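Local structure of 2-oxoadipate dioxygenase/decarboxylase, chloroplastic/amyloplastic (Oryza sativa, 6W1K) at residues A[58-63]-A[118-123]; A[85-90]-A[99-104]; A[199-204]-A[269-274]; A[237-242]-A[289-294]. The protein catalyses the iron(II)-dependent, oxygen-consuming decarboxylation and hydroxylation of 2-oxoadipate to D-2-hydroxyglutarate in plant lysine breakdown. All blocks are in the same frame, centred on the assembly; numbering follows the deposited sequence.

Contact 1 of 4, residues A[58-63]-A[118-123]; sequences DHFAFR and PLPRIF. With NI (nickel (II) ion), chain E; OOG (2-oxoadipic acid), chain F.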
# COMPACT_ATOMS: atom_id res chain seq x y z
N ASP A 58 0.58 -2.02 9.14
CA ASP A 58 -0.43 -3.04 8.84
C ASP A 58 -0.15 -3.69 7.49
O ASP A 58 -0.20 -4.92 7.36
CB ASP A 58 -1.80 -2.38 8.83
CG ASP A 58 -2.92 -3.36 8.54
OD1 ASP A 58 -3.21 -3.66 7.35
OD2 ASP A 58 -3.49 -3.85 9.52
N HIS A 59 0.12 -2.87 6.48
CA HIS A 59 0.49 -3.36 5.16
C HIS A 59 1.21 -2.27 4.35
O HIS A 59 1.15 -1.08 4.66
CB HIS A 59 -0.74 -3.87 4.40
CG HIS A 59 -1.78 -2.83 4.12
ND1 HIS A 59 -2.76 -2.50 5.02
CD2 HIS A 59 -2.04 -2.09 3.00
CE1 HIS A 59 -3.57 -1.59 4.50
NE2 HIS A 59 -3.16 -1.33 3.27
N PHE A 60 1.92 -2.73 3.32
CA PHE A 60 2.52 -1.95 2.26
C PHE A 60 1.67 -2.19 1.01
O PHE A 60 1.16 -3.29 0.84
CB PHE A 60 3.94 -2.41 1.96
CG PHE A 60 5.00 -1.89 2.88
CD1 PHE A 60 4.68 -1.23 4.06
CD2 PHE A 60 6.35 -2.07 2.55
CE1 PHE A 60 5.65 -0.75 4.88
CE2 PHE A 60 7.34 -1.57 3.37
CZ PHE A 60 6.98 -0.92 4.55
N ALA A 61 1.56 -1.19 0.12
CA ALA A 61 0.80 -1.38 -1.12
C ALA A 61 1.62 -0.87 -2.32
O ALA A 61 2.42 0.06 -2.18
CB ALA A 61 -0.56 -0.68 -1.06
N PHE A 62 1.48 -1.56 -3.45
CA PHE A 62 2.21 -1.26 -4.68
C PHE A 62 1.24 -1.33 -5.86
O PHE A 62 0.26 -2.07 -5.82
CB PHE A 62 3.39 -2.24 -4.95
CG PHE A 62 4.40 -2.30 -3.84
CD1 PHE A 62 4.23 -3.16 -2.76
CD2 PHE A 62 5.52 -1.50 -3.87
CE1 PHE A 62 5.17 -3.20 -1.75
CE2 PHE A 62 6.48 -1.53 -2.87
CZ PHE A 62 6.30 -2.40 -1.82
N ARG A 63 1.56 -0.57 -6.93
CA ARG A 63 0.78 -0.52 -8.15
C ARG A 63 1.63 -0.91 -9.35
O ARG A 63 2.83 -0.62 -9.41
CB ARG A 63 0.21 0.88 -8.37
CG ARG A 63 -0.74 1.33 -7.27
CD ARG A 63 -1.40 2.64 -7.62
NE ARG A 63 -2.34 3.05 -6.58
CZ ARG A 63 -2.95 4.23 -6.58
NH1 ARG A 63 -2.73 5.09 -7.57
NH2 ARG A 63 -3.77 4.54 -5.60
N PRO A 118 6.41 -6.03 13.69
CA PRO A 118 5.72 -7.14 13.00
C PRO A 118 5.74 -6.87 11.50
O PRO A 118 5.47 -5.76 11.05
CB PRO A 118 4.31 -7.11 13.59
CG PRO A 118 4.17 -5.80 14.27
CD PRO A 118 5.55 -5.39 14.70
N LEU A 119 6.11 -7.88 10.73
CA LEU A 119 6.26 -7.68 9.30
C LEU A 119 4.92 -7.32 8.66
O LEU A 119 3.88 -7.87 9.05
CB LEU A 119 6.81 -8.93 8.64
CG LEU A 119 8.29 -9.24 8.80
CD1 LEU A 119 8.50 -10.63 8.21
CD2 LEU A 119 9.22 -8.19 8.19
N PRO A 120 4.91 -6.41 7.69
CA PRO A 120 3.64 -5.98 7.11
C PRO A 120 3.12 -6.97 6.08
O PRO A 120 3.89 -7.71 5.44
CB PRO A 120 3.99 -4.64 6.47
CG PRO A 120 5.46 -4.80 6.02
CD PRO A 120 6.07 -5.63 7.17
N ARG A 121 1.80 -7.03 5.98
CA ARG A 121 1.15 -7.62 4.82
C ARG A 121 1.54 -6.82 3.59
O ARG A 121 2.00 -5.68 3.69
CB ARG A 121 -0.38 -7.66 5.00
CG ARG A 121 -0.88 -8.38 6.27
CD ARG A 121 -2.32 -7.96 6.49
NE ARG A 121 -2.93 -8.43 7.72
CZ ARG A 121 -2.77 -7.87 8.91
NH1 ARG A 121 -2.01 -6.78 9.05
NH2 ARG A 121 -3.39 -8.38 9.96
N ILE A 122 1.38 -7.42 2.42
CA ILE A 122 1.66 -6.74 1.16
C ILE A 122 0.42 -6.81 0.28
O ILE A 122 -0.17 -7.87 0.11
CB ILE A 122 2.88 -7.34 0.42
CG1 ILE A 122 4.09 -7.47 1.33
CG2 ILE A 122 3.20 -6.46 -0.79
CD1 ILE A 122 4.77 -6.21 1.66
N PHE A 123 0.02 -5.66 -0.28
CA PHE A 123 -1.13 -5.53 -1.17
C PHE A 123 -0.56 -5.05 -2.51
O PHE A 123 0.09 -4.01 -2.56
CB PHE A 123 -2.14 -4.53 -0.59
CG PHE A 123 -3.43 -4.42 -1.36
CD1 PHE A 123 -3.49 -3.70 -2.56
CD2 PHE A 123 -4.58 -5.02 -0.88
CE1 PHE A 123 -4.70 -3.60 -3.27
CE2 PHE A 123 -5.79 -4.93 -1.57
CZ PHE A 123 -5.85 -4.23 -2.77
NI NI E . -4.05 0.10 2.03
C2 OOG F . -4.18 0.31 -2.86
C3 OOG F . -5.54 0.69 -2.29
C4 OOG F . -6.17 -0.52 -1.58
C6 OOG F . -6.49 -1.17 0.97
O4 OOG F . -7.56 -1.77 0.73
O3 OOG F . -6.16 -0.93 2.15
C5 OOG F . -5.59 -0.71 -0.18
C1 OOG F . -3.61 1.41 -3.77
O1 OOG F . -2.74 1.17 -4.53
O2 OOG F . -4.09 2.72 -3.72
O5 OOG F . -4.45 -0.52 0.03
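Pro120 lays CG over the centre of one face of the Phe60 ring, a CH-pi contact 4.1 Å from CG to the ring centroid, and Ile122 CG2 meets the edge of the Phe62 ring. Opposite this greasy side of the sheet the flat groups serve the ligand. C4 of 2-oxoadipate lies over one face of Phe123, offset toward the rim, while the His59 ring has the Asp58 carboxylate at its edge: ND1 gives OD1 a nearly straight 2.6 Å bond on the anti lone pair. That bond helps fix the ring's turn, with NE2 2.1 Å from the nickel. His59, His195 and Glu267 bind this nickel, which occupies the iron(II) site, on a curled sheet consistent with a vicinal-oxygen-chelate fold. Here strands 57-65 and 121-127 run parallel, Phe60 bonding through N to Arg121 O and through O to Phe123 N. Arg121 N and NH1 grip Asp58 O from opposite faces of its carbonyl plane; NH1 also stands 3.3 Å from Asp58 OD2, a salt bridge of charge alone, while NE pairs with Asp292. Arg63, extended from CG to NE, sets its guanidinium edge against the substrate's far carboxylate, NE 2.8 Å from O1 and NH2 2.6 Å from O2. A leucine in its place would probably leave that carboxylate without its charged mate and the tail less firmly held.

Contact 2 of 4, residues A[85-90]-A[99-104]; sequences VPREEL and ALWFSP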
# COMPACT_ATOMS: atom_id res chain seq x y z
N VAL A 85 3.08 -15.45 1.67
CA VAL A 85 2.12 -16.44 1.21
C VAL A 85 1.02 -15.69 0.48
O VAL A 85 0.38 -14.81 1.07
CB VAL A 85 1.53 -17.24 2.39
CG1 VAL A 85 0.48 -18.28 1.97
CG2 VAL A 85 2.65 -17.96 3.17
N PRO A 86 0.72 -16.03 -0.77
CA PRO A 86 -0.40 -15.36 -1.46
C PRO A 86 -1.74 -15.74 -0.85
O PRO A 86 -2.01 -16.88 -0.46
CB PRO A 86 -0.27 -15.86 -2.91
CG PRO A 86 0.44 -17.14 -2.83
CD PRO A 86 1.40 -17.00 -1.64
N ARG A 87 -2.60 -14.74 -0.76
CA ARG A 87 -3.92 -14.92 -0.18
C ARG A 87 -5.00 -14.60 -1.21
O ARG A 87 -4.96 -15.14 -2.32
CB ARG A 87 -4.02 -14.07 1.09
CG ARG A 87 -2.89 -14.43 2.11
CD ARG A 87 -3.11 -15.83 2.80
NE ARG A 87 -4.29 -15.76 3.64
CZ ARG A 87 -4.30 -15.46 4.94
NH1 ARG A 87 -3.17 -15.26 5.59
NH2 ARG A 87 -5.44 -15.38 5.60
N GLU A 88 -5.96 -13.75 -0.87
CA GLU A 88 -7.17 -13.57 -1.68
C GLU A 88 -6.91 -12.60 -2.85
O GLU A 88 -6.12 -11.66 -2.76
CB GLU A 88 -8.32 -13.04 -0.83
CG GLU A 88 -8.42 -13.68 0.58
CD GLU A 88 -8.37 -15.20 0.55
OE1 GLU A 88 -9.03 -15.79 -0.34
OE2 GLU A 88 -7.69 -15.81 1.43
N GLU A 89 -7.59 -12.87 -3.96
CA GLU A 89 -7.62 -11.96 -5.10
C GLU A 89 -8.85 -11.07 -5.02
O GLU A 89 -9.97 -11.56 -4.84
CB GLU A 89 -7.64 -12.76 -6.40
CG GLU A 89 -7.66 -11.91 -7.64
CD GLU A 89 -7.77 -12.74 -8.91
OE1 GLU A 89 -6.78 -13.43 -9.26
OE2 GLU A 89 -8.86 -12.72 -9.54
N LEU A 90 -8.64 -9.77 -5.20
CA LEU A 90 -9.72 -8.79 -5.27
C LEU A 90 -9.82 -8.23 -6.68
O LEU A 90 -8.80 -8.00 -7.34
CB LEU A 90 -9.44 -7.65 -4.29
CG LEU A 90 -9.58 -8.00 -2.81
CD1 LEU A 90 -8.39 -8.80 -2.34
CD2 LEU A 90 -9.73 -6.73 -1.98
N ALA A 99 -6.07 -7.27 -7.79
CA ALA A 99 -5.11 -7.17 -6.70
C ALA A 99 -5.00 -8.52 -6.00
O ALA A 99 -5.94 -9.31 -6.01
CB ALA A 99 -5.50 -6.10 -5.68
N LEU A 100 -3.84 -8.77 -5.40
CA LEU A 100 -3.60 -9.92 -4.55
C LEU A 100 -2.91 -9.42 -3.30
O LEU A 100 -2.07 -8.51 -3.38
CB LEU A 100 -2.71 -10.92 -5.24
CG LEU A 100 -2.59 -12.37 -4.82
CD1 LEU A 100 -3.92 -13.06 -4.83
CD2 LEU A 100 -1.62 -13.04 -5.82
N TRP A 101 -3.22 -9.99 -2.16
CA TRP A 101 -2.47 -9.65 -0.97
C TRP A 101 -1.72 -10.88 -0.47
O TRP A 101 -2.02 -12.02 -0.85
CB TRP A 101 -3.37 -9.05 0.09
CG TRP A 101 -4.27 -9.94 0.86
CD1 TRP A 101 -5.53 -10.38 0.50
CD2 TRP A 101 -4.02 -10.46 2.17
NE1 TRP A 101 -6.08 -11.12 1.52
CE2 TRP A 101 -5.16 -11.21 2.55
CE3 TRP A 101 -2.95 -10.37 3.06
CZ2 TRP A 101 -5.26 -11.86 3.78
CZ3 TRP A 101 -3.05 -11.01 4.31
CH2 TRP A 101 -4.20 -11.74 4.65
N PHE A 102 -0.70 -10.61 0.34
CA PHE A 102 0.29 -11.59 0.78
C PHE A 102 0.47 -11.43 2.29
O PHE A 102 0.63 -10.31 2.78
CB PHE A 102 1.63 -11.40 0.06
CG PHE A 102 1.54 -11.50 -1.44
CD1 PHE A 102 1.01 -10.46 -2.18
CD2 PHE A 102 1.95 -12.63 -2.10
CE1 PHE A 102 0.89 -10.60 -3.55
CE2 PHE A 102 1.85 -12.78 -3.46
CZ PHE A 102 1.33 -11.77 -4.20
N SER A 103 0.43 -12.55 3.02
CA SER A 103 0.64 -12.53 4.46
C SER A 103 2.08 -12.93 4.76
O SER A 103 2.64 -13.81 4.09
CB SER A 103 -0.30 -13.50 5.18
OG SER A 103 -0.20 -14.76 4.59
N PRO A 104 2.67 -12.35 5.79
CA PRO A 104 4.12 -12.52 6.00
C PRO A 104 4.47 -13.86 6.61
O PRO A 104 3.62 -14.55 7.18
CB PRO A 104 4.48 -11.36 6.96
CG PRO A 104 3.21 -11.01 7.64
CD PRO A 104 2.05 -11.38 6.72
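Arg87 and Trp101 meet in an antiparallel hairpin, strands 85-92 and 97-103, whose first strand lies at the edge of the sheet. Between the pairs Pro86-Phe102 and Glu89-Leu100 the register slips by one, so that Arg87 and Glu88 both stand against Trp101 in a beta bulge. Its backbone bonds are uneven: Arg87 N reaches Trp101 O at 2.8 Å, whereas Trp101 N to Glu88 O is weak at 3.4 Å. Pro86 suits its non-hydrogen-bonded position, where no N-H is wanted by the partner strand, and packs CB 3.8 Å from Phe102 CE2. Leu100 fills the same face, its CD1 lying 3.3 Å from Glu88 O. On the other side, Trp101 CG sits between the backbone N and the carbonyl carbon (chi1 75°), and the indole takes Arg87 CB over one face, 3.6 Å from CB to the centroid of the five-membered ring. The Arg87 chain then bends at chi2 and chi3 and brings a guanidinium face over Trp101 CH2, CZ 3.7 Å from it, with the planes 43° apart. Glu88 runs alongside the indole, while Phe294 meets Trp101 edge-to-face. An alanine in place of Trp101 would probably open a gap between the bulge and Phe294 and leave the Arg87 chain without the ring it packs on. As it stands, Arg87 covers the indole with both its methylenes and its guanidinium, and the in-plane hydrogen bond from NH1 to Ser103 OG, 3.2 Å long, probably fixes the turn of that charged group.

Contact 3 of 4, residues A[199-204]-A[269-274]; sequences STHRLI and AERLVL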
# COMPACT_ATOMS: atom_id res chain seq x y z
N SER A 199 -1.16 0.58 11.93
CA SER A 199 -2.09 -0.27 12.64
C SER A 199 -2.53 0.44 13.91
O SER A 199 -1.85 0.38 14.93
CB SER A 199 -1.41 -1.61 12.96
OG SER A 199 -2.30 -2.39 13.72
N THR A 200 -3.69 1.10 13.88
CA THR A 200 -4.06 1.93 15.03
C THR A 200 -4.28 1.11 16.29
O THR A 200 -3.95 1.57 17.39
CB THR A 200 -5.29 2.80 14.75
OG1 THR A 200 -6.50 2.02 14.74
CG2 THR A 200 -5.12 3.54 13.44
N HIS A 201 -4.86 -0.09 16.17
CA HIS A 201 -5.14 -0.90 17.36
C HIS A 201 -3.88 -1.36 18.08
O HIS A 201 -3.97 -1.82 19.22
CB HIS A 201 -6.00 -2.13 17.00
CG HIS A 201 -5.40 -2.98 15.92
ND1 HIS A 201 -5.61 -2.73 14.57
CD2 HIS A 201 -4.60 -4.07 15.98
CE1 HIS A 201 -4.95 -3.63 13.86
NE2 HIS A 201 -4.34 -4.46 14.69
N ARG A 202 -2.71 -1.27 17.46
CA ARG A 202 -1.46 -1.54 18.15
C ARG A 202 -0.89 -0.32 18.86
O ARG A 202 0.10 -0.45 19.58
CB ARG A 202 -0.45 -2.12 17.15
CG ARG A 202 -0.92 -3.47 16.61
CD ARG A 202 0.13 -4.17 15.77
NE ARG A 202 0.78 -5.20 16.56
CZ ARG A 202 1.07 -6.41 16.10
NH1 ARG A 202 0.78 -6.73 14.85
NH2 ARG A 202 1.66 -7.28 16.90
N LEU A 203 -1.49 0.86 18.70
CA LEU A 203 -1.11 2.01 19.50
C LEU A 203 -1.63 1.84 20.92
O LEU A 203 -2.53 1.05 21.19
CB LEU A 203 -1.65 3.31 18.91
CG LEU A 203 -1.20 3.59 17.48
CD1 LEU A 203 -1.97 4.77 16.91
CD2 LEU A 203 0.32 3.81 17.40
N ILE A 204 -1.09 2.64 21.84
CA ILE A 204 -1.43 2.52 23.26
C ILE A 204 -2.35 3.65 23.72
O ILE A 204 -3.23 3.44 24.54
CB ILE A 204 -0.15 2.47 24.12
CG1 ILE A 204 0.62 3.78 23.98
CG2 ILE A 204 0.72 1.30 23.68
CD1 ILE A 204 0.38 4.80 25.10
N ALA A 269 -5.51 1.92 9.74
CA ALA A 269 -6.44 0.80 9.72
C ALA A 269 -6.63 0.24 11.11
O ALA A 269 -5.68 0.11 11.89
CB ALA A 269 -5.96 -0.30 8.76
N GLU A 270 -7.88 -0.09 11.41
CA GLU A 270 -8.23 -0.77 12.65
C GLU A 270 -8.86 -2.10 12.29
O GLU A 270 -9.83 -2.15 11.52
CB GLU A 270 -9.21 0.05 13.50
CG GLU A 270 -9.45 -0.59 14.91
CD GLU A 270 -10.13 0.34 15.92
OE1 GLU A 270 -10.28 1.54 15.63
OE2 GLU A 270 -10.52 -0.14 17.02
N ARG A 271 -8.32 -3.18 12.83
CA ARG A 271 -8.88 -4.51 12.69
C ARG A 271 -9.50 -4.91 14.02
O ARG A 271 -8.79 -5.05 15.02
CB ARG A 271 -7.81 -5.51 12.25
CG ARG A 271 -7.07 -5.09 10.96
CD ARG A 271 -5.96 -6.10 10.53
NE ARG A 271 -5.49 -5.71 9.20
CZ ARG A 271 -6.06 -6.07 8.05
NH1 ARG A 271 -5.57 -5.62 6.91
NH2 ARG A 271 -7.09 -6.89 8.05
N LEU A 272 -10.82 -5.11 14.02
CA LEU A 272 -11.51 -5.46 15.25
C LEU A 272 -11.48 -6.96 15.51
O LEU A 272 -11.26 -7.77 14.60
CB LEU A 272 -12.96 -4.98 15.21
CG LEU A 272 -13.17 -3.46 15.20
CD1 LEU A 272 -14.67 -3.18 15.42
CD2 LEU A 272 -12.34 -2.75 16.24
N VAL A 273 -11.73 -7.33 16.76
CA VAL A 273 -11.72 -8.73 17.14
C VAL A 273 -12.82 -9.49 16.39
O VAL A 273 -13.91 -8.97 16.13
CB VAL A 273 -11.90 -8.89 18.67
CG1 VAL A 273 -11.71 -10.31 19.07
CG2 VAL A 273 -10.92 -8.01 19.43
N LEU A 274 -12.53 -10.74 16.06
CA LEU A 274 -13.50 -11.56 15.37
C LEU A 274 -14.61 -11.99 16.33
O LEU A 274 -14.41 -12.07 17.55
CB LEU A 274 -12.84 -12.79 14.78
CG LEU A 274 -11.92 -12.55 13.58
CD1 LEU A 274 -11.05 -13.78 13.34
CD2 LEU A 274 -12.74 -12.18 12.34
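Parallel pairing between strands 195-199 and 258-271 ends at Ser199 and Ala269, a few residues beyond His195 and Glu267, the metal ligands that these two strands carry. The backbone hydrogen bond that joins the segments runs from Thr200 N to Ala269 O, 3.0 Å long with an N-H...O angle of 154°. There the first chain curls into a 3-10 turn, Arg202 N bonding back to Ser199 O at 3.1 Å, while strand 258-271 continues through Glu270 and Arg271. Ala269, with its small side chain, suits the tight spot beside Gln241 and Glu267. Thr200 crosses Glu270 at about a right angle, with OG1 3.6 Å from Glu270 CB; its hydroxyl is hydrogen-bonded to Arg208 O, and Glu270 OE1 to Ile210 N, where helix 210-219 starts. In His201 CB points toward the strand, and chi1 of 55° puts CG between the backbone N and the carbonyl carbon. Arg271 O lies over one ring face, 3.9 Å above the plane and toward the rim, while Glu270 CA comes up at the edge, 3.8 Å from ND1. CE1 rests 3.8 Å from Arg271 CB, and the guanidinium further out is turned 88° from the ring, its NE held by Asp58. A histidine suits this place because a flat ring can lie against the strand and still reach a polar partner: NE2 is hydrogen-bonded to Glu287, a bond that ties the 3-10 turn to another part of the chain and probably fixes the ring's rotation.

Contact 4 of 4, residues A[237-242]-A[289-294]; sequences GLLQQS and HRRDGF. With OOG (2-oxoadipic acid), chain F.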
# COMPACT_ATOMS: atom_id res chain seq x y z
N GLY A 237 -18.17 -4.93 9.55
CA GLY A 237 -17.87 -3.98 10.59
C GLY A 237 -16.48 -4.08 11.21
O GLY A 237 -16.14 -3.23 12.03
N LEU A 238 -15.66 -5.06 10.81
CA LEU A 238 -14.43 -5.40 11.51
C LEU A 238 -13.17 -4.78 10.91
O LEU A 238 -12.13 -4.76 11.58
CB LEU A 238 -14.26 -6.92 11.54
CG LEU A 238 -15.49 -7.66 12.08
CD1 LEU A 238 -15.26 -9.16 12.10
CD2 LEU A 238 -15.91 -7.16 13.47
N LEU A 239 -13.23 -4.27 9.69
CA LEU A 239 -12.09 -3.62 9.07
C LEU A 239 -12.49 -2.18 8.76
O LEU A 239 -13.40 -1.95 7.95
CB LEU A 239 -11.65 -4.36 7.82
CG LEU A 239 -10.52 -3.66 7.04
CD1 LEU A 239 -9.23 -3.54 7.89
CD2 LEU A 239 -10.27 -4.44 5.74
N GLN A 240 -11.83 -1.24 9.42
CA GLN A 240 -12.13 0.18 9.29
C GLN A 240 -10.87 0.92 8.87
O GLN A 240 -9.82 0.79 9.51
CB GLN A 240 -12.69 0.73 10.61
CG GLN A 240 -13.71 -0.20 11.25
CD GLN A 240 -14.53 0.46 12.36
OE1 GLN A 240 -14.25 1.59 12.78
NE2 GLN A 240 -15.56 -0.24 12.83
N GLN A 241 -10.97 1.69 7.79
CA GLN A 241 -9.77 2.24 7.16
C GLN A 241 -9.99 3.69 6.80
O GLN A 241 -11.10 4.09 6.43
CB GLN A 241 -9.40 1.45 5.92
CG GLN A 241 -9.02 -0.00 6.19
CD GLN A 241 -8.89 -0.78 4.90
OE1 GLN A 241 -9.84 -1.42 4.43
NE2 GLN A 241 -7.70 -0.76 4.32
N SER A 242 -8.93 4.49 6.96
CA SER A 242 -8.90 5.88 6.51
C SER A 242 -7.53 6.14 5.89
O SER A 242 -6.59 5.36 6.08
CB SER A 242 -9.19 6.85 7.66
OG SER A 242 -8.27 6.67 8.71
N HIS A 289 -6.41 -12.77 16.36
CA HIS A 289 -7.79 -12.74 16.81
C HIS A 289 -8.63 -11.69 16.10
O HIS A 289 -9.81 -11.53 16.43
CB HIS A 289 -7.85 -12.44 18.30
CG HIS A 289 -7.25 -13.49 19.16
ND1 HIS A 289 -6.22 -13.24 20.03
CD2 HIS A 289 -7.56 -14.80 19.30
CE1 HIS A 289 -5.91 -14.35 20.68
NE2 HIS A 289 -6.71 -15.31 20.26
N ARG A 290 -8.02 -10.94 15.19
CA ARG A 290 -8.62 -9.78 14.56
C ARG A 290 -8.89 -10.07 13.09
O ARG A 290 -8.25 -10.94 12.47
CB ARG A 290 -7.71 -8.56 14.72
CG ARG A 290 -7.35 -8.23 16.17
CD ARG A 290 -6.48 -6.97 16.24
NE ARG A 290 -6.27 -6.50 17.61
CZ ARG A 290 -7.10 -5.69 18.26
NH1 ARG A 290 -8.19 -5.23 17.66
NH2 ARG A 290 -6.83 -5.32 19.50
N ARG A 291 -9.85 -9.34 12.54
CA ARG A 291 -10.20 -9.49 11.13
C ARG A 291 -8.97 -9.30 10.26
O ARG A 291 -8.28 -8.28 10.35
CB ARG A 291 -11.29 -8.48 10.77
CG ARG A 291 -11.39 -8.17 9.27
CD ARG A 291 -12.15 -9.27 8.53
NE ARG A 291 -13.06 -8.74 7.52
CZ ARG A 291 -12.72 -8.40 6.28
NH1 ARG A 291 -11.45 -8.53 5.86
NH2 ARG A 291 -13.64 -7.94 5.45
N ASP A 292 -8.68 -10.30 9.45
CA ASP A 292 -7.53 -10.27 8.55
C ASP A 292 -7.97 -9.92 7.13
O ASP A 292 -9.15 -9.87 6.80
CB ASP A 292 -6.79 -11.61 8.57
CG ASP A 292 -5.31 -11.47 8.18
OD1 ASP A 292 -4.90 -10.33 7.80
OD2 ASP A 292 -4.58 -12.49 8.26
N GLY A 293 -6.98 -9.64 6.30
CA GLY A 293 -7.25 -9.42 4.90
C GLY A 293 -7.81 -8.04 4.61
O GLY A 293 -7.60 -7.07 5.36
N PHE A 294 -8.57 -7.95 3.53
CA PHE A 294 -8.96 -6.67 2.94
C PHE A 294 -10.40 -6.79 2.45
O PHE A 294 -11.03 -7.84 2.56
CB PHE A 294 -8.00 -6.29 1.81
CG PHE A 294 -6.59 -6.08 2.28
CD1 PHE A 294 -6.14 -4.82 2.63
CD2 PHE A 294 -5.71 -7.16 2.38
CE1 PHE A 294 -4.85 -4.64 3.08
CE2 PHE A 294 -4.41 -7.00 2.81
CZ PHE A 294 -3.97 -5.74 3.15
C2 OOG F . -4.18 0.31 -2.86
C3 OOG F . -5.54 0.69 -2.29
C4 OOG F . -6.17 -0.52 -1.58
C6 OOG F . -6.49 -1.17 0.97
O4 OOG F . -7.56 -1.77 0.73
O3 OOG F . -6.16 -0.93 2.15
C5 OOG F . -5.59 -0.71 -0.18
C1 OOG F . -3.61 1.41 -3.77
O1 OOG F . -2.74 1.17 -4.53
O2 OOG F . -4.09 2.72 -3.72
O5 OOG F . -4.45 -0.52 0.03
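One wall of the 2-oxoadipate pocket is built here, where Leu239 packs CD2 3.8 Å from the CA of Phe294 and equally near Gly293 O. Two residues next to this packing reach the substrate. Gln241 NE2 approaches O3 at 2.7 Å, but with an N-H...O angle of 127° the bond is weak; the same nitrogen is hydrogen-bonded to Glu267 OE2, and OE1 is held by Asn298, so the amide is fixed from both ends. The Phe294 ring brings CD1 to 3.9 Å from O4. Further from the pocket Arg291 lies across the start of the strand. Its CB touches Leu238 CB at 3.4 Å, and its CG comes 4.1 Å from Leu239 CB, which also lies, more distantly, over one guanidinium face. An arginine suits the spot: its methylenes meet leucines, and bends at chi2 and chi3 let its guanidinium bond to carbonyls of its own loop, NH1 to Asp292 O firmly at 2.8 Å and to Phe294 O weakly, while NE pairs with Asp236. Gly293 takes a positive phi of 78°, which a glycine adopts easily, where the loop bends; its N meets Asp292 OD1 from above the carboxylate plane. The loop leads from strand 258-271 to helix 296-302; Arg271 NH2 holds its Gly293 O and Arg291 O, and strand 239-243 runs antiparallel to strand 258-271.

How the contacts relate
Contact 1 lies deepest and combines a parallel strand pair with metal and substrate ligands; contact 2 continues the same sheet to a partly exposed edge, where an arginine lies over an indole. Ile122 and Phe102 join the two through the backbone. Contacts 3 and 4 are buried but peripheral, and alternate along the chain. Contact 3 has one backbone-to-backbone bond and a histidine packed on the strand; contact 4 sets leucines against arginine methylenes. Salt bridges link the rest: Asp58 of contact 1 with Arg271 of contact 3, Arg121 with Asp292 of contact 4. Contacts 2 and 3 do not touch, whereas Phe294 packs on His59, Phe123 and Trp101, tying contact 4 to contacts 1 and 2.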